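Long-range contacts in transketolase (Campylobacter jejuni, PDB 3M34), which belongs to the thiamine diphosphate-dependent transketolase family and binds thiamine diphosphate between its two subunits, together with a metal ion: residues Pro370-Glu375 with Ala415-Phe420; Ala507-Val512 with Glu539-Leu544; Gln121-Ala126 with Cys151-Gly156. All coordinates share one frame; numbering follows the deposited sequence.

Contact 1: Pro370-Glu375 with Ala415-Phe420; sequences PSNKTE and ATFFIF. With TPP (thiamine diphosphate), chain F.
N372, the last residue of helix 369-372, lays its side chain against the backbone of T416. CB heads toward strand 411-417, and with CG anti to the carbonyl carbon (chi1 -61°) the amide carries on in that direction until CG lies 3.9 Å from T416 C. There the two branches part. ND2 comes within 3.3 Å of T416 CA and also touches the methyl of A415, whereas its closeness to T416 N sets two donors together and forms no bond. OD1 lies 3.4 Å from T416 C. It also comes obliquely to the ring of F417, 3.5 Å from CD1, and is satisfied by the hydroxyl of T443 on the neighbouring strand. The setting is the parallel sheet of the pyrimidine-binding domain, where a short helix packs beside the C-terminal end of a strand. T374 CG2 extends the apolar part, 3.6 Å from A415 CB. Beyond the strand, F420 turns one ring face to the cofactor pyrimidine, whose N3' sits 3.3 Å above the F420 ring plane and toward its rim; I419 CG2 lies over the centre of the other face. H259 and N185 of the second subunit hydrogen-bond the same cofactor molecule.

Contact 2: Ala507-Val512 with Glu539-Leu544; sequences ALNEPV and EVWLCL
L508 and W541 meet in a partly buried, mostly apolar contact, joined by one hydrogen bond, where an irregular segment packs on the N-terminal part of helix 540-552. Segment 507-512 belongs to the connection from strand 496-499 of the six-stranded parallel sheet to strand 521-522, at the edge of the mixed sheet; helix 540-552 follows strand 531-535 of that same mixed sheet. The contact therefore fastens the connecting chain to the C-terminal part of the subunit.

L508 supplies the apolar side through a single methyl. CD1 prolongs the side chain in extended form (chi2 -175°), which leaves CD2 as the branch facing the helix, 3.8 Å from V540 CG1, 3.7 Å from W541 CD1 and 4.1 Å from L544 CD1. The side chains of L508 and W541 run antiparallel alongside one another. The indole is backed within its own helix: L544 CD1 stands 3.7 Å above the plane of the W541 rings, over their centre. K506 adds a cation-pi interaction with W541, and L523 touches both L508 and V540.

The polar part is one bond, W541 NE1 to A507 O at 3.1 Å, with an N-H...O angle of 146°. The indole nitrogen approaches from above the carbonyl plane, 66° out of it, so it uses neither lone pair. The backbone N atoms of A507 and L508 are held in turn by D340 and D478, which probably help to fix the peptide whose carbonyl is used.

Such a bent, out-of-plane bond is probably modest in strength. Its chemistry implies that it gives the indole N-H a partner in a largely apolar contact, in which L508 and W541 together account for most of the buried surface.

Contact 3: Gln121-Ala126 with Cys151-Gly156; sequences QGVANA and CLCGDG. With CA (calcium ion), chain D; TPP (thiamine diphosphate), chain B.
A126 and C151 meet through their CB atoms, 3.6 Å apart, at the point where helix 121-140 lies nearest the strand segment. C151 SG, anti to its own N (chi1 -177°), lies 3.9 Å from G122 O, beside a glycine, and also touches A126 CB. A turn before A126, V123 sends CG2 to C153 CB, 3.7 Å away. Behind this first shell the axes of helix 121-126 and strand 151-153 approach to 8.5 Å and run nearly antiparallel, at 159°. L180 on strand 178-184 touches both cysteines from within the sheet, and C167 of helix 161-172 packs on V123.

Past C153 comes G154-D155-G156, consistent with the GDG signature of thiamine diphosphate-binding proteins. D155 OD2 binds the calcium ion at 2.3 Å, and N185, I187 O, one water and two cofactor oxygens complete its six ligands. Y182 holds OD1 of D155, and G156 N donates to O2A of the cofactor at 2.9 Å.

The chemistry thus divides along one segment: apolar and sulfur contacts seat the strand against the helix, and the N-terminus of the following helix, with G154 at its N-cap position, presents metal- and phosphate-binding groups to the cofactor.

Contacts 1 and 3 are buried, and each joins a helix to a strand of a parallel sheet, in the pyrimidine-binding and thiamine diphosphate-binding domains respectively; contact 2 is partly buried and pairs an irregular segment with a helix farther from the chain's centre. No secondary-structure element is shared. Contacts 1 and 3 lie about 27 Å apart between centres, yet both continue to thiamine diphosphate: one toward the pyrimidine end of one molecule, the other toward the diphosphate and metal of a second. Across their segments neither has a hydrogen bond, whereas contact 2 has one. Contacts 1 and 3 also touch the second subunit, which contact 2 does not.

Contact 1: Pro370-Glu375 with Ala415-Phe420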
loop_
_atom_site.group_PDB
_atom_site.type_symbol
_atom_site.label_atom_id
_atom_site.label_comp_id
_atom_site.label_asym_id
_atom_site.label_seq_id
_atom_site.Cartn_x
_atom_site.Cartn_y
_atom_site.Cartn_z
ATOM N N PRO A 370 7.896 20.599 3.595
ATOM C CA PRO A 370 8.623 21.547 2.774
ATOM C C PRO A 370 8.589 21.282 1.276
ATOM O O PRO A 370 8.802 22.221 0.530
ATOM C CB PRO A 370 10.059 21.446 3.269
ATOM C CG PRO A 370 10.037 20.732 4.499
ATOM C CD PRO A 370 8.777 19.979 4.600
ATOM N N SER A 371 8.456 20.009 0.893
ATOM C CA SER A 371 8.405 19.606 -0.518
ATOM C C SER A 371 6.987 19.595 -1.059
ATOM O O SER A 371 6.763 20.013 -2.205
ATOM C CB SER A 371 9.041 18.225 -0.742
ATOM O OG SER A 371 10.422 18.268 -0.451
ATOM N N ASN A 372 6.022 19.082 -0.266
ATOM C CA ASN A 372 4.619 19.096 -0.667
ATOM C C ASN A 372 4.016 20.494 -0.586
ATOM O O ASN A 372 2.911 20.706 -1.109
ATOM C CB ASN A 372 3.731 18.163 0.200
ATOM C CG ASN A 372 4.128 16.688 0.129
ATOM O OD1 ASN A 372 4.655 16.151 -0.941
ATOM N ND2 ASN A 372 3.817 15.978 1.210
ATOM N N LYS A 373 4.704 21.409 0.118
ATOM C CA LYS A 373 4.212 22.773 0.362
ATOM C C LYS A 373 2.915 22.813 1.188
ATOM O O LYS A 373 2.045 23.675 0.957
ATOM C CB LYS A 373 4.051 23.533 -0.965
ATOM C CG LYS A 373 5.324 23.554 -1.836
ATOM C CD LYS A 373 6.564 24.085 -1.134
ATOM C CE LYS A 373 7.840 24.173 -2.041
ATOM N NZ LYS A 373 7.820 25.389 -2.939
ATOM N N THR A 374 2.871 22.009 2.251
ATOM C CA THR A 374 1.665 21.875 3.074
ATOM C C THR A 374 1.750 22.567 4.431
ATOM O O THR A 374 0.761 22.582 5.173
ATOM C CB THR A 374 1.318 20.407 3.283
ATOM O OG1 THR A 374 2.469 19.736 3.810
ATOM C CG2 THR A 374 0.856 19.795 1.956
ATOM N N GLU A 375 2.868 23.206 4.743
ATOM C CA GLU A 375 2.965 23.912 6.039
ATOM C C GLU A 375 1.893 25.001 6.124
ATOM O O GLU A 375 1.660 25.766 5.199
ATOM C CB GLU A 375 4.345 24.549 6.235
ATOM C CG GLU A 375 4.407 25.438 7.555
ATOM C CD GLU A 375 5.812 25.947 7.877
ATOM O OE1 GLU A 375 6.782 25.356 7.358
ATOM O OE2 GLU A 375 5.942 26.945 8.643
ATOM N N ALA A 415 -0.909 14.345 3.158
ATOM C CA ALA A 415 -0.033 14.757 2.042
ATOM C C ALA A 415 1.210 13.882 1.921
ATOM O O ALA A 415 1.881 13.544 2.907
ATOM C CB ALA A 415 0.394 16.241 2.198
ATOM N N THR A 416 1.536 13.551 0.674
ATOM C CA THR A 416 2.799 12.931 0.364
ATOM C C THR A 416 3.079 13.141 -1.149
ATOM O O THR A 416 2.275 13.715 -1.851
ATOM C CB THR A 416 2.868 11.404 0.750
ATOM O OG1 THR A 416 4.207 10.864 0.522
ATOM C CG2 THR A 416 1.730 10.569 0.111
ATOM N N PHE A 417 4.193 12.582 -1.617
ATOM C CA PHE A 417 4.427 12.493 -3.087
ATOM C C PHE A 417 3.445 11.491 -3.689
ATOM O O PHE A 417 3.084 10.456 -3.104
ATOM C CB PHE A 417 5.834 11.987 -3.459
ATOM C CG PHE A 417 6.998 12.891 -3.044
ATOM C CD1 PHE A 417 6.864 14.284 -2.990
ATOM C CD2 PHE A 417 8.237 12.322 -2.727
ATOM C CE1 PHE A 417 7.938 15.087 -2.634
ATOM C CE2 PHE A 417 9.332 13.125 -2.353
ATOM C CZ PHE A 417 9.168 14.527 -2.328
ATOM N N PHE A 418 3.002 11.780 -4.906
ATOM C CA PHE A 418 2.004 10.945 -5.532
ATOM C C PHE A 418 2.484 9.502 -5.665
ATOM O O PHE A 418 1.692 8.597 -5.510
ATOM C CB PHE A 418 1.659 11.525 -6.907
ATOM C CG PHE A 418 0.465 10.935 -7.624
ATOM C CD1 PHE A 418 -0.641 10.416 -6.972
ATOM C CD2 PHE A 418 0.402 10.991 -9.013
ATOM C CE1 PHE A 418 -1.733 9.965 -7.659
ATOM C CE2 PHE A 418 -0.696 10.582 -9.679
ATOM C CZ PHE A 418 -1.762 10.038 -9.024
ATOM N N ILE A 419 3.782 9.275 -5.922
ATOM C CA ILE A 419 4.287 7.881 -5.995
ATOM C C ILE A 419 4.000 7.120 -4.695
ATOM O O ILE A 419 3.673 5.931 -4.723
ATOM C CB ILE A 419 5.776 7.805 -6.415
ATOM C CG1 ILE A 419 6.184 6.350 -6.691
ATOM C CG2 ILE A 419 6.649 8.486 -5.439
ATOM C CD1 ILE A 419 5.245 5.600 -7.616
ATOM N N PHE A 420 4.110 7.819 -3.555
ATOM C CA PHE A 420 3.899 7.171 -2.274
ATOM C C PHE A 420 2.488 7.169 -1.800
ATOM O O PHE A 420 2.166 6.606 -0.711
ATOM C CB PHE A 420 4.917 7.632 -1.247
ATOM C CG PHE A 420 6.340 7.492 -1.741
ATOM C CD1 PHE A 420 6.744 6.318 -2.337
ATOM C CD2 PHE A 420 7.230 8.530 -1.686
ATOM C CE1 PHE A 420 8.020 6.171 -2.823
ATOM C CE2 PHE A 420 8.506 8.382 -2.162
ATOM C CZ PHE A 420 8.879 7.187 -2.758
HETATM N "N1'" TPP F . 8.164 8.037 1.617
HETATM C "C2'" TPP F . 8.709 6.867 1.163
HETATM C CM2 TPP F . 7.923 5.552 1.288
HETATM N "N3'" TPP F . 9.883 6.900 0.494
HETATM C "C4'" TPP F . 10.544 8.059 0.319
HETATM N "N4'" TPP F . 11.703 8.075 -0.353
HETATM C "C5'" TPP F . 10.030 9.277 0.839
HETATM C "C6'" TPP F . 8.798 9.197 1.464
HETATM C "C7'" TPP F . 10.745 10.627 0.692
HETATM N N3 TPP F . 11.943 10.691 1.571
HETATM C C2 TPP F . 13.200 10.457 1.121
HETATM S S1 TPP F . 14.304 10.483 2.439
HETATM C C5 TPP F . 13.113 11.066 3.528
HETATM C C4 TPP F . 11.885 11.021 2.875
HETATM C CM4 TPP F . 10.594 11.421 3.563
HETATM C C6 TPP F . 13.495 11.374 4.940
HETATM C C7 TPP F . 14.349 10.197 5.296
HETATM O O7 TPP F . 15.174 10.593 6.228
HETATM P PA TPP F . 16.308 9.770 6.615
HETATM O O1A TPP F . 16.051 10.278 7.986
HETATM O O2A TPP F . 15.748 8.463 6.294
HETATM O O3A TPP F . 17.136 10.507 5.664
HETATM P PB TPP F . 18.534 11.263 5.968
HETATM O O1B TPP F . 17.877 12.617 5.951
HETATM O O2B TPP F . 18.963 11.368 7.469
HETATM O O3B TPP F . 19.427 11.422 4.878
#

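Contact 2: Ala507-Val512 with Glu539-Leu544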
loop_
_atom_site.group_PDB
_atom_site.type_symbol
_atom_site.label_atom_id
_atom_site.label_comp_id
_atom_site.label_asym_id
_atom_site.label_seq_id
_atom_site.Cartn_x
_atom_site.Cartn_y
_atom_site.Cartn_z
ATOM N N ALA A 507 0.037 29.470 -16.670
ATOM C CA ALA A 507 -1.334 29.829 -16.461
ATOM C C ALA A 507 -2.178 29.732 -17.737
ATOM O O ALA A 507 -1.721 30.065 -18.828
ATOM C CB ALA A 507 -1.417 31.292 -15.884
ATOM N N LEU A 508 -3.426 29.335 -17.597
ATOM C CA LEU A 508 -4.304 29.165 -18.733
ATOM C C LEU A 508 -5.080 30.431 -19.060
ATOM O O LEU A 508 -5.225 31.309 -18.214
ATOM C CB LEU A 508 -5.344 28.097 -18.405
ATOM C CG LEU A 508 -4.790 26.703 -18.081
ATOM C CD1 LEU A 508 -5.986 25.702 -17.884
ATOM C CD2 LEU A 508 -3.832 26.219 -19.136
ATOM N N ASN A 509 -5.554 30.518 -20.295
ATOM C CA ASN A 509 -6.590 31.499 -20.554
ATOM C C ASN A 509 -7.959 31.002 -20.043
ATOM O O ASN A 509 -8.128 29.862 -19.556
ATOM C CB ASN A 509 -6.568 31.959 -22.023
ATOM C CG ASN A 509 -5.212 32.567 -22.425
ATOM O OD1 ASN A 509 -4.810 33.622 -21.918
ATOM N ND2 ASN A 509 -4.500 31.893 -23.332
ATOM N N GLU A 510 -8.946 31.892 -20.076
ATOM C CA GLU A 510 -10.255 31.563 -19.512
ATOM C C GLU A 510 -11.009 30.465 -20.260
ATOM O O GLU A 510 -10.806 30.312 -21.458
ATOM C CB GLU A 510 -11.094 32.842 -19.446
ATOM C CG GLU A 510 -10.540 33.750 -18.360
ATOM C CD GLU A 510 -11.569 34.661 -17.749
ATOM O OE1 GLU A 510 -11.481 34.855 -16.502
ATOM O OE2 GLU A 510 -12.431 35.188 -18.527
ATOM N N PRO A 511 -11.898 29.720 -19.563
ATOM C CA PRO A 511 -12.741 28.767 -20.227
ATOM C C PRO A 511 -13.529 29.409 -21.369
ATOM O O PRO A 511 -14.000 30.535 -21.203
ATOM C CB PRO A 511 -13.710 28.344 -19.150
ATOM C CG PRO A 511 -13.043 28.588 -17.920
ATOM C CD PRO A 511 -12.166 29.758 -18.120
ATOM N N VAL A 512 -13.651 28.697 -22.484
ATOM C CA VAL A 512 -14.556 29.081 -23.590
ATOM C C VAL A 512 -15.952 28.480 -23.464
ATOM O O VAL A 512 -16.976 29.063 -23.913
ATOM C CB VAL A 512 -13.941 28.677 -24.941
ATOM C CG1 VAL A 512 -14.980 28.758 -26.048
ATOM C CG2 VAL A 512 -12.703 29.558 -25.227
ATOM N N GLU A 539 0.160 18.738 -18.974
ATOM C CA GLU A 539 0.163 18.478 -20.420
ATOM C C GLU A 539 -0.764 19.426 -21.171
ATOM O O GLU A 539 -0.767 19.445 -22.400
ATOM C CB GLU A 539 -0.143 17.014 -20.714
ATOM C CG GLU A 539 1.053 16.118 -20.492
ATOM C CD GLU A 539 1.516 16.122 -19.059
ATOM O OE1 GLU A 539 0.781 15.531 -18.223
ATOM O OE2 GLU A 539 2.582 16.714 -18.771
ATOM N N VAL A 540 -1.514 20.279 -20.458
ATOM C CA VAL A 540 -2.482 21.161 -21.148
ATOM C C VAL A 540 -1.747 22.180 -22.031
ATOM O O VAL A 540 -2.154 22.404 -23.169
ATOM C CB VAL A 540 -3.476 21.835 -20.166
ATOM C CG1 VAL A 540 -4.336 22.873 -20.895
ATOM C CG2 VAL A 540 -4.349 20.756 -19.512
ATOM N N TRP A 541 -0.681 22.800 -21.535
ATOM C CA TRP A 541 0.030 23.762 -22.404
ATOM C C TRP A 541 0.670 23.137 -23.600
ATOM O O TRP A 541 0.716 23.745 -24.637
ATOM C CB TRP A 541 1.033 24.657 -21.672
ATOM C CG TRP A 541 0.352 26.013 -21.454
ATOM C CD1 TRP A 541 -0.289 26.399 -20.310
ATOM C CD2 TRP A 541 0.117 27.072 -22.417
ATOM N NE1 TRP A 541 -0.865 27.639 -20.485
ATOM C CE2 TRP A 541 -0.638 28.075 -21.759
ATOM C CE3 TRP A 541 0.464 27.271 -23.758
ATOM C CZ2 TRP A 541 -1.036 29.275 -22.389
ATOM C CZ3 TRP A 541 0.060 28.467 -24.389
ATOM C CH2 TRP A 541 -0.675 29.452 -23.693
ATOM N N LEU A 542 1.140 21.892 -23.485
ATOM C CA LEU A 542 1.653 21.182 -24.645
ATOM C C LEU A 542 0.587 21.110 -25.719
ATOM O O LEU A 542 0.861 21.286 -26.932
ATOM C CB LEU A 542 2.123 19.770 -24.224
ATOM C CG LEU A 542 2.609 18.837 -25.329
ATOM C CD1 LEU A 542 3.849 19.421 -26.067
ATOM C CD2 LEU A 542 2.913 17.403 -24.773
ATOM N N CYS A 543 -0.625 20.820 -25.302
ATOM C CA CYS A 543 -1.738 20.702 -26.206
ATOM C C CYS A 543 -2.121 22.062 -26.794
ATOM O O CYS A 543 -2.450 22.154 -27.977
ATOM C CB CYS A 543 -2.939 20.050 -25.557
ATOM S SG CYS A 543 -2.646 18.228 -25.281
ATOM N N LEU A 544 -2.138 23.089 -25.971
ATOM C CA LEU A 544 -2.441 24.429 -26.514
ATOM C C LEU A 544 -1.450 24.825 -27.611
ATOM O O LEU A 544 -1.873 25.293 -28.675
ATOM C CB LEU A 544 -2.417 25.476 -25.406
ATOM C CG LEU A 544 -3.655 25.356 -24.520
ATOM C CD1 LEU A 544 -3.450 26.103 -23.230
ATOM C CD2 LEU A 544 -4.931 25.845 -25.257
#

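Contact 3: Gln121-Ala126 with Cys151-Gly156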
loop_
_atom_site.group_PDB
_atom_site.type_symbol
_atom_site.label_atom_id
_atom_site.label_comp_id
_atom_site.label_asym_id
_atom_site.label_seq_id
_atom_site.Cartn_x
_atom_site.Cartn_y
_atom_site.Cartn_z
ATOM N N GLN A 121 -6.185 -1.360 10.094
ATOM C CA GLN A 121 -6.756 -0.010 9.905
ATOM C C GLN A 121 -7.385 0.475 11.177
ATOM O O GLN A 121 -7.209 1.647 11.546
ATOM C CB GLN A 121 -7.842 0.050 8.826
ATOM C CG GLN A 121 -7.425 -0.333 7.450
ATOM C CD GLN A 121 -6.505 0.608 6.836
ATOM O OE1 GLN A 121 -6.670 1.831 6.934
ATOM N NE2 GLN A 121 -5.510 0.067 6.127
ATOM N N GLY A 122 -8.159 -0.388 11.831
ATOM C CA GLY A 122 -8.888 -0.001 13.030
ATOM C C GLY A 122 -8.006 0.496 14.148
ATOM O O GLY A 122 -8.371 1.461 14.855
ATOM N N VAL A 123 -6.847 -0.140 14.336
ATOM C CA VAL A 123 -5.893 0.293 15.339
ATOM C C VAL A 123 -5.413 1.717 15.046
ATOM O O VAL A 123 -5.417 2.600 15.932
ATOM C CB VAL A 123 -4.699 -0.646 15.453
ATOM C CG1 VAL A 123 -3.660 -0.012 16.475
ATOM C CG2 VAL A 123 -5.139 -2.080 15.878
ATOM N N ALA A 124 -5.080 1.989 13.770
ATOM C CA ALA A 124 -4.694 3.275 13.397
ATOM C C ALA A 124 -5.838 4.292 13.462
ATOM O O ALA A 124 -5.615 5.449 13.832
ATOM C CB ALA A 124 -4.029 3.224 11.960
ATOM N N ASN A 125 -7.053 3.863 13.134
ATOM C CA ASN A 125 -8.201 4.740 13.244
ATOM C C ASN A 125 -8.404 5.130 14.720
ATOM O O ASN A 125 -8.769 6.282 14.999
ATOM C CB ASN A 125 -9.482 4.060 12.820
ATOM C CG ASN A 125 -9.509 3.617 11.377
ATOM O OD1 ASN A 125 -8.914 4.305 10.479
ATOM N ND2 ASN A 125 -10.170 2.549 11.121
ATOM N N ALA A 126 -8.237 4.155 15.617
ATOM C CA ALA A 126 -8.397 4.401 17.075
ATOM C C ALA A 126 -7.368 5.393 17.610
ATOM O O ALA A 126 -7.707 6.365 18.301
ATOM C CB ALA A 126 -8.356 3.087 17.863
ATOM N N CYS A 151 -10.225 0.209 21.579
ATOM C CA CYS A 151 -10.073 -0.553 20.368
ATOM C C CYS A 151 -9.881 -2.020 20.709
ATOM O O CYS A 151 -9.057 -2.358 21.537
ATOM C CB CYS A 151 -8.861 -0.025 19.585
ATOM S SG CYS A 151 -8.582 -0.825 17.987
ATOM N N LEU A 152 -10.657 -2.890 20.074
ATOM C CA LEU A 152 -10.426 -4.324 20.129
ATOM C C LEU A 152 -9.673 -4.740 18.888
ATOM O O LEU A 152 -10.091 -4.418 17.753
ATOM C CB LEU A 152 -11.745 -5.107 20.192
ATOM C CG LEU A 152 -12.675 -4.681 21.286
ATOM C CD1 LEU A 152 -13.951 -5.549 21.159
ATOM C CD2 LEU A 152 -12.036 -4.841 22.617
ATOM N N CYS A 153 -8.592 -5.462 19.080
ATOM C CA CYS A 153 -7.761 -5.932 17.976
ATOM C C CYS A 153 -7.268 -7.349 18.208
ATOM O O CYS A 153 -7.379 -7.881 19.310
ATOM C CB CYS A 153 -6.611 -4.966 17.726
ATOM S SG CYS A 153 -5.267 -5.122 18.908
ATOM N N GLY A 154 -6.788 -7.973 17.143
ATOM C CA GLY A 154 -6.319 -9.342 17.192
ATOM C C GLY A 154 -4.916 -9.470 16.681
ATOM O O GLY A 154 -4.251 -8.478 16.379
ATOM N N ASP A 155 -4.479 -10.705 16.528
ATOM C CA ASP A 155 -3.109 -10.962 16.045
ATOM C C ASP A 155 -2.862 -10.335 14.702
ATOM O O ASP A 155 -1.761 -9.832 14.402
ATOM C CB ASP A 155 -2.903 -12.447 15.934
ATOM C CG ASP A 155 -2.998 -13.144 17.289
ATOM O OD1 ASP A 155 -2.136 -12.916 18.153
ATOM O OD2 ASP A 155 -3.921 -13.973 17.490
ATOM N N GLY A 156 -3.853 -10.419 13.845
ATOM C CA GLY A 156 -3.659 -9.943 12.500
ATOM C C GLY A 156 -3.398 -8.441 12.468
ATOM O O GLY A 156 -2.580 -7.938 11.680
HETATM CA CA CA D . -5.977 -14.616 16.654
HETATM N "N1'" TPP B . -5.022 -8.993 5.268
HETATM C "C2'" TPP B . -5.599 -7.814 5.653
HETATM C CM2 TPP B . -4.851 -6.487 5.444
HETATM N "N3'" TPP B . -6.875 -7.816 6.096
HETATM C "C4'" TPP B . -7.562 -8.967 6.215
HETATM N "N4'" TPP B . -8.829 -8.950 6.651
HETATM C "C5'" TPP B . -6.961 -10.211 5.885
HETATM C "C6'" TPP B . -5.675 -10.148 5.380
HETATM C "C7'" TPP B . -7.683 -11.560 6.018
HETATM N N3 TPP B . -7.827 -11.944 7.447
HETATM C C2 TPP B . -8.968 -11.746 8.152
HETATM S S1 TPP B . -8.720 -12.183 9.796
HETATM C C5 TPP B . -7.184 -12.871 9.464
HETATM C C4 TPP B . -6.854 -12.553 8.150
HETATM C CM4 TPP B . -5.530 -12.963 7.533
HETATM C C6 TPP B . -6.419 -13.529 10.566
HETATM C C7 TPP B . -6.597 -12.558 11.692
HETATM O O7 TPP B . -6.490 -13.238 12.802
HETATM P PA TPP B . -6.866 -12.646 14.075
HETATM O O1A TPP B . -5.730 -13.421 14.632
HETATM O O2A TPP B . -6.600 -11.249 13.752
HETATM O O3A TPP B . -8.196 -13.229 13.925
HETATM P PB TPP B . -8.972 -14.175 14.985
HETATM O O1B TPP B . -8.690 -15.415 14.179
HETATM O O2B TPP B . -8.150 -14.661 16.225
HETATM O O3B TPP B . -10.389 -14.175 14.928
HETATM O O HOH W 1 -6.733 -12.701 17.853
#